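PDB 1Z6O: ferritin light chain from Trichoplusia ni, which stores iron as the light chain of a secreted 24-subunit ferritin, in which it probably helps nucleate the ferrihydrite core. Local coordinates for residues 154-157 against 158-161; 42-45 against 46-50. One frame throughout, in Å; residues are numbered along the deposited sequence.

Contact 1 of 2, residues 154-157 against 158-161; sequences LHDP and EIAQ. With CA (calcium ion), chain Z.
Asp156 OD1 takes the backbone N-H of Ile159 at 3.0 Å, in a nearly straight bond of 162°. The donor meets the anti side of the carboxylate and lies out of its plane. The same oxygen also receives a weak, bent bond from Glu158 N at 3.2 Å. CG of Asp156 stands anti to its own backbone N (chi1 -159°), and this turns the carboxylate forward over the first turn of the helix. There the Ile159 side chain crosses that of Asp156 obliquely, CG1 coming within 3.5 Å of Asp156 OD1. The backbone then takes up the helical pattern. Ala160 N bonds to Asp156 O in the carbonyl plane, and Gln161 N bonds to Pro157 O at 2.9 Å from above its carbonyl plane. Asp156 is thus the N-cap of helix 157-190, the fourth long helix of the ferritin bundle, and Pro157 is its first residue. Arg97 forms salt bridges with both Asp156 OD2 and Glu158 OE2, which probably eases the closeness of the two acids, whose OD1 and OE2 lie 4.5 Å apart. His93 also bonds to Glu158 OE2. With an alanine in place of Asp156, the N-H of Ile159 would probably lose its side-chain acceptor and Arg97 a charged mate. Gln161 leaves the first turn with its chain bent at chi2 (78°), which carries OE1 to a calcium ion at 2.5 Å. Glu164 binds the same calcium, as do Gln161 and Glu164 of two neighbouring light chains. Gln161 NE2 bonds to Glu169 of one of these neighbours.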
loop_
_atom_site.group_PDB
_atom_site.type_symbol
_atom_site.label_atom_id
_atom_site.label_comp_id
_atom_site.label_asym_id
_atom_site.label_seq_id
_atom_site.Cartn_x
_atom_site.Cartn_y
_atom_site.Cartn_z
ATOM N N LEU A 154 44.980 -12.791 -43.593
ATOM C CA LEU A 154 44.365 -12.287 -42.375
ATOM C C LEU A 154 42.863 -12.122 -42.561
ATOM O O LEU A 154 42.415 -11.448 -43.487
ATOM C CB LEU A 154 44.991 -10.938 -41.991
ATOM C CG LEU A 154 44.289 -10.084 -40.919
ATOM C CD1 LEU A 154 44.215 -10.835 -39.611
ATOM C CD2 LEU A 154 45.058 -8.781 -40.735
ATOM N N HIS A 155 42.088 -12.774 -41.702
ATOM C CA HIS A 155 40.641 -12.611 -41.725
ATOM C C HIS A 155 40.237 -12.592 -40.256
ATOM O O HIS A 155 40.260 -13.628 -39.588
ATOM C CB HIS A 155 39.924 -13.758 -42.442
ATOM C CG HIS A 155 38.459 -13.505 -42.626
ATOM N ND1 HIS A 155 37.978 -12.480 -43.417
ATOM C CD2 HIS A 155 37.370 -14.098 -42.077
ATOM C CE1 HIS A 155 36.657 -12.453 -43.345
ATOM N NE2 HIS A 155 36.262 -13.423 -42.538
ATOM N N ASP A 156 39.898 -11.411 -39.741
ATOM C CA ASP A 156 39.515 -11.315 -38.335
ATOM C C ASP A 156 38.161 -10.632 -38.180
ATOM O O ASP A 156 38.065 -9.415 -38.010
ATOM C CB ASP A 156 40.578 -10.567 -37.532
ATOM C CG ASP A 156 40.483 -10.879 -36.053
ATOM O OD1 ASP A 156 39.393 -10.657 -35.477
ATOM O OD2 ASP A 156 41.474 -11.370 -35.470
ATOM N N PRO A 157 37.090 -11.423 -38.251
ATOM C CA PRO A 157 35.746 -10.860 -38.118
ATOM C C PRO A 157 35.406 -10.427 -36.697
ATOM O O PRO A 157 34.400 -9.750 -36.489
ATOM C CB PRO A 157 34.840 -11.978 -38.647
ATOM C CG PRO A 157 35.603 -13.228 -38.313
ATOM C CD PRO A 157 37.052 -12.861 -38.592
ATOM N N GLU A 158 36.231 -10.807 -35.722
ATOM C CA GLU A 158 35.973 -10.382 -34.344
ATOM C C GLU A 158 36.275 -8.883 -34.282
ATOM O O GLU A 158 35.494 -8.105 -33.731
ATOM C CB GLU A 158 36.854 -11.152 -33.352
ATOM C CG GLU A 158 36.412 -10.994 -31.881
ATOM C CD GLU A 158 36.798 -9.649 -31.246
ATOM O OE1 GLU A 158 36.008 -9.150 -30.408
ATOM O OE2 GLU A 158 37.883 -9.097 -31.556
ATOM N N ILE A 159 37.404 -8.476 -34.854
ATOM C CA ILE A 159 37.747 -7.050 -34.891
ATOM C C ILE A 159 36.716 -6.309 -35.755
ATOM O O ILE A 159 36.280 -5.208 -35.416
ATOM C CB ILE A 159 39.154 -6.810 -35.506
ATOM C CG1 ILE A 159 40.238 -7.379 -34.582
ATOM C CG2 ILE A 159 39.370 -5.304 -35.746
ATOM C CD1 ILE A 159 40.223 -6.793 -33.151
ATOM N N ALA A 160 36.321 -6.909 -36.876
ATOM C CA ALA A 160 35.333 -6.264 -37.744
ATOM C C ALA A 160 34.004 -6.007 -37.017
ATOM O O ALA A 160 33.458 -4.903 -37.082
ATOM C CB ALA A 160 35.091 -7.119 -38.999
ATOM N N GLN A 161 33.486 -7.019 -36.322
ATOM C CA GLN A 161 32.212 -6.872 -35.608
ATOM C C GLN A 161 32.358 -5.882 -34.448
ATOM O O GLN A 161 31.434 -5.117 -34.161
ATOM C CB GLN A 161 31.726 -8.240 -35.091
ATOM C CG GLN A 161 30.560 -8.162 -34.087
ATOM C CD GLN A 161 29.173 -7.909 -34.708
ATOM O OE1 GLN A 161 29.028 -7.442 -35.851
ATOM N NE2 GLN A 161 28.140 -8.208 -33.929
HETATM CA CA CA Z . 27.939 -7.146 -38.115
#

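Contact 2 of 2, residues 42-45 against 46-50; sequences QAYA and KLHLE
Tyr44 and His48, one turn apart, meet through both a hydrogen bond and their rings. His48 ND1 donates to Tyr44 O at 2.9 Å, with an angle of 166° at the hydrogen. The oxygen lies almost in the imidazole plane, whereas ND1 stands well above the carbonyl plane. His48 N bonds to the same oxygen from the opposite face of that plane, at 3.1 Å. Two donors of one residue therefore grip this carbonyl, and the ND1 bond probably helps fix the rotation of the imidazole. CG of His48 lies anti to its carbonyl carbon (chi1 -81°), which swings the ring back along the helix toward Tyr44.

The rings form a T-shaped stack. The imidazole edge points at one face of the Tyr44 ring, with planes at 81° and centroids 4.5 Å apart. CE1 of His48 leads; it sits over the Tyr44 ring face, offset toward CZ, 3.4 Å from that atom. Phe167 meets both rings, and Tyr44 OH bonds to Leu136 O.

Apolar contact is looser. Leu47 CD2 approaches Tyr44 CD1 at the ring edge, 4.4 Å away, and Leu47 also packs on Leu136 of helix 122-148.

Backbone bonds run alongside: Lys46 N, Leu47 N and Leu49 N reach the carbonyls of Gln42, Ala43 and Ala45, with Leu47 N 2.9 Å from Ala43 O. This alpha-helical pattern, each N-H given to the carbonyl four residues earlier, belongs to helix 37-61, the first long helix of the ferritin four-helix bundle. Tyr44 faces helix 122-148 and His48 faces helix 70-96, so the aromatic pair lies in the bundle core.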
loop_
_atom_site.group_PDB
_atom_site.type_symbol
_atom_site.label_atom_id
_atom_site.label_comp_id
_atom_site.label_asym_id
_atom_site.label_seq_id
_atom_site.Cartn_x
_atom_site.Cartn_y
_atom_site.Cartn_z
ATOM N N GLN A 42 45.942 -0.437 -31.878
ATOM C CA GLN A 42 46.672 0.299 -30.847
ATOM C C GLN A 42 46.754 1.779 -31.222
ATOM O O GLN A 42 46.571 2.653 -30.371
ATOM C CB GLN A 42 48.092 -0.253 -30.688
ATOM C CG GLN A 42 48.144 -1.656 -30.090
ATOM C CD GLN A 42 49.562 -2.193 -30.054
ATOM O OE1 GLN A 42 50.477 -1.499 -29.637
ATOM N NE2 GLN A 42 49.745 -3.433 -30.478
ATOM N N ALA A 43 47.048 2.070 -32.488
ATOM C CA ALA A 43 47.133 3.465 -32.928
ATOM C C ALA A 43 45.755 4.148 -32.861
ATOM O O ALA A 43 45.667 5.368 -32.751
ATOM C CB ALA A 43 47.695 3.546 -34.373
ATOM N N TYR A 44 44.685 3.362 -32.940
ATOM C CA TYR A 44 43.326 3.918 -32.879
ATOM C C TYR A 44 43.030 4.370 -31.440
ATOM O O TYR A 44 42.344 5.372 -31.226
ATOM C CB TYR A 44 42.306 2.861 -33.340
ATOM C CG TYR A 44 40.952 3.425 -33.760
ATOM C CD1 TYR A 44 40.859 4.631 -34.470
ATOM C CD2 TYR A 44 39.779 2.710 -33.526
ATOM C CE1 TYR A 44 39.620 5.102 -34.946
ATOM C CE2 TYR A 44 38.537 3.170 -33.992
ATOM C CZ TYR A 44 38.469 4.362 -34.703
ATOM O OH TYR A 44 37.242 4.804 -35.175
ATOM N N ALA A 45 43.542 3.636 -30.450
ATOM C CA ALA A 45 43.353 4.042 -29.053
ATOM C C ALA A 45 44.097 5.369 -28.865
ATOM O O ALA A 45 43.619 6.284 -28.199
ATOM C CB ALA A 45 43.934 2.989 -28.099
ATOM N N LYS A 46 45.278 5.460 -29.462
ATOM C CA LYS A 46 46.094 6.664 -29.356
ATOM C C LYS A 46 45.404 7.871 -29.997
ATOM O O LYS A 46 45.473 8.988 -29.473
ATOM C CB LYS A 46 47.452 6.410 -30.016
ATOM C CG LYS A 46 48.385 7.612 -30.047
ATOM C CD LYS A 46 49.676 7.243 -30.773
ATOM C CE LYS A 46 50.465 8.474 -31.162
ATOM N NZ LYS A 46 51.715 8.094 -31.871
ATOM N N LEU A 47 44.748 7.654 -31.133
ATOM C CA LEU A 47 44.038 8.752 -31.799
ATOM C C LEU A 47 42.881 9.234 -30.911
ATOM O O LEU A 47 42.661 10.440 -30.770
ATOM C CB LEU A 47 43.500 8.296 -33.165
ATOM C CG LEU A 47 42.704 9.325 -33.989
ATOM C CD1 LEU A 47 43.555 10.573 -34.261
ATOM C CD2 LEU A 47 42.274 8.675 -35.312
ATOM N N HIS A 48 42.140 8.304 -30.308
ATOM C CA HIS A 48 41.038 8.713 -29.433
ATOM C C HIS A 48 41.574 9.463 -28.220
ATOM O O HIS A 48 40.969 10.422 -27.760
ATOM C CB HIS A 48 40.220 7.507 -28.942
ATOM C CG HIS A 48 39.209 7.016 -29.936
ATOM N ND1 HIS A 48 39.527 6.143 -30.955
ATOM C CD2 HIS A 48 37.888 7.296 -30.074
ATOM C CE1 HIS A 48 38.444 5.903 -31.678
ATOM N NE2 HIS A 48 37.437 6.591 -31.164
ATOM N N LEU A 49 42.708 9.015 -27.695
ATOM C CA LEU A 49 43.292 9.664 -26.520
ATOM C C LEU A 49 43.652 11.116 -26.839
ATOM O O LEU A 49 43.322 12.038 -26.086
ATOM C CB LEU A 49 44.542 8.888 -26.077
ATOM C CG LEU A 49 45.354 9.468 -24.912
ATOM C CD1 LEU A 49 44.458 9.640 -23.670
ATOM C CD2 LEU A 49 46.523 8.517 -24.611
ATOM N N GLU A 50 44.333 11.319 -27.961
ATOM C CA GLU A 50 44.724 12.660 -28.378
ATOM C C GLU A 50 43.494 13.522 -28.627
ATOM O O GLU A 50 43.434 14.672 -28.188
ATOM C CB GLU A 50 45.576 12.595 -29.658
ATOM C CG GLU A 50 46.879 11.824 -29.435
ATOM C CD GLU A 50 47.630 11.488 -30.724
ATOM O OE1 GLU A 50 46.992 11.422 -31.803
ATOM O OE2 GLU A 50 48.861 11.264 -30.643
#

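How the contacts relate
From the N terminus, contact 2 comes first, within helix 37-61. The chain then passes through helices 70-96 and 122-148 before contact 1 forms at the start of helix 157-190. The two are in series, neither nested nor crossed. Each is local: 42-50 closes no loop, and 154-161 turns the loop after helix 122-148 into the next helix. Their centres lie 19 Å apart and their nearest atoms about 8 Å, and they do not meet directly. Helix 37-61 links them, since Ile159 of contact 1 packs on its Val37 and Leu41. Contact 2 sits near the chain centre, whereas contact 1 reaches neighbouring light chains at a shared calcium site.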